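Local coordinates for ISC1926 TnpA C-terminal catalytic domain (Sulfolobus sp. L00 11, PDB 6DGC), which is the catalytic part of an IS607-family serine transposase, a recombinase that probably binds transposon DNA and exchanges its strands during transposition, at residues A[44-48]-A[114-118]. Coordinates in Å, arbitrary orientation, origin at the centre of the assembly. Residues are numbered along the deposited sequence.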
loop_
_atom_site.group_PDB
_atom_site.type_symbol
_atom_site.label_atom_id
_atom_site.label_comp_id
_atom_site.label_asym_id
_atom_site.label_seq_id
_atom_site.Cartn_x
_atom_site.Cartn_y
_atom_site.Cartn_z
ATOM N N ALA A 44 0.291 -9.412 -13.393
ATOM C CA ALA A 44 1.273 -9.138 -12.337
ATOM C C ALA A 44 0.638 -9.121 -10.945
ATOM O O ALA A 44 -0.593 -9.090 -10.820
ATOM C CB ALA A 44 1.985 -7.816 -12.601
ATOM N N SER A 45 1.493 -9.150 -9.900
ATOM C CA SER A 45 1.078 -9.144 -8.499
ATOM C C SER A 45 0.495 -7.788 -8.086
ATOM O O SER A 45 0.950 -6.748 -8.572
ATOM C CB SER A 45 2.266 -9.496 -7.605
ATOM O OG SER A 45 1.956 -9.426 -6.221
ATOM N N GLY A 46 -0.471 -7.818 -7.161
ATOM C CA GLY A 46 -1.085 -6.622 -6.585
ATOM C C GLY A 46 -0.081 -5.774 -5.824
ATOM O O GLY A 46 -0.280 -4.566 -5.643
ATOM N N LEU A 47 1.030 -6.421 -5.396
ATOM C CA LEU A 47 2.160 -5.836 -4.670
ATOM C C LEU A 47 3.011 -4.909 -5.561
ATOM O O LEU A 47 3.729 -4.066 -5.028
ATOM C CB LEU A 47 3.048 -6.947 -4.069
ATOM C CG LEU A 47 2.451 -7.923 -3.029
ATOM C CD1 LEU A 47 3.401 -9.031 -2.757
ATOM C CD2 LEU A 47 2.210 -7.275 -1.704
ATOM N N ASN A 48 2.972 -5.087 -6.897
ATOM C CA ASN A 48 3.735 -4.225 -7.797
ATOM C C ASN A 48 3.002 -2.912 -8.061
ATOM O O ASN A 48 2.023 -2.863 -8.808
ATOM C CB ASN A 48 4.163 -4.932 -9.098
ATOM C CG ASN A 48 4.975 -4.060 -10.048
ATOM O OD1 ASN A 48 5.619 -3.062 -9.672
ATOM N ND2 ASN A 48 4.975 -4.422 -11.310
ATOM N N ASP A 114 1.691 -13.950 -2.458
ATOM C CA ASP A 114 1.954 -12.586 -2.010
ATOM C C ASP A 114 2.542 -12.579 -0.631
ATOM O O ASP A 114 3.449 -11.798 -0.384
ATOM C CB ASP A 114 0.695 -11.715 -2.062
ATOM C CG ASP A 114 0.433 -11.107 -3.435
ATOM O OD1 ASP A 114 1.318 -11.233 -4.324
ATOM O OD2 ASP A 114 -0.656 -10.497 -3.622
ATOM N N LEU A 115 2.087 -13.476 0.254
ATOM C CA LEU A 115 2.612 -13.562 1.617
ATOM C C LEU A 115 4.075 -13.994 1.660
ATOM O O LEU A 115 4.821 -13.476 2.489
ATOM C CB LEU A 115 1.728 -14.438 2.517
ATOM C CG LEU A 115 1.988 -14.377 4.025
ATOM C CD1 LEU A 115 1.837 -12.971 4.570
ATOM C CD2 LEU A 115 1.049 -15.290 4.764
ATOM N N ILE A 116 4.495 -14.898 0.747
ATOM C CA ILE A 116 5.880 -15.372 0.664
ATOM C C ILE A 116 6.782 -14.208 0.257
ATOM O O ILE A 116 7.798 -13.968 0.921
ATOM C CB ILE A 116 6.023 -16.619 -0.262
ATOM C CG1 ILE A 116 5.316 -17.881 0.325
ATOM C CG2 ILE A 116 7.483 -16.910 -0.643
ATOM C CD1 ILE A 116 5.791 -18.396 1.695
ATOM N N SER A 117 6.382 -13.452 -0.789
ATOM C CA SER A 117 7.162 -12.303 -1.269
ATOM C C SER A 117 7.349 -11.233 -0.202
ATOM O O SER A 117 8.457 -10.667 -0.087
ATOM C CB SER A 117 6.560 -11.719 -2.540
ATOM O OG SER A 117 5.170 -11.501 -2.398
ATOM N N ILE A 118 6.269 -10.997 0.609
ATOM C CA ILE A 118 6.286 -10.022 1.710
ATOM C C ILE A 118 7.344 -10.464 2.762
ATOM O O ILE A 118 8.249 -9.689 3.095
ATOM C CB ILE A 118 4.860 -9.772 2.322
ATOM C CG1 ILE A 118 3.898 -9.139 1.304
ATOM C CG2 ILE A 118 4.936 -8.908 3.602
ATOM C CD1 ILE A 118 2.400 -9.387 1.612
#
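A loop can be held against a helix by one hydrogen bond and one inserted leucine, and the meeting of 44-48 with helix 108-127 illustrates the principle. Asp114, first of the segment 114-118 and already well into helix 108-127, supplies the polar part: Ser45 OG donates a hydrogen bond to Asp114 OD1 at 2.7 Å. The same hydroxyl oxygen accepts from the backbone, Leu47 N to Ser45 OG being 3.3 Å, which makes an ST turn within the type I beta turn from Ser45 to Asn48; the serine thus links the shape of the loop to the helix. Leu47 CD1 also comes to 3.4 Å from Asp114 OD1. The other carboxylate oxygen of Asp114 forms a salt bridge with Arg79, so both oxygens are engaged. Leu115 and Ile116 face other partners, and the next contact comes one turn on. Ser117 returns its hydroxyl to its own helix, donating from OG to Asp114 O at 2.7 Å, while, in a tight van der Waals contact, Leu47 CD1 is 3.1 Å from Ser117 OG. Ile118 gives the apolar part of the contact, its CG1 3.9 Å from Leu47 CD2, so that the tip of Leu47 meets the helix end-on, over Asp114, Ser117 and Ile118. In this resolvase-type catalytic domain, the contact joins the loop between strand 35-43, at one edge of the parallel sheet, and helix 52-62 to the long helix 108-127, with helix 132-146 packed on Ile116 and Phe122 of the second subunit against Asp114, Leu115 and Ile118.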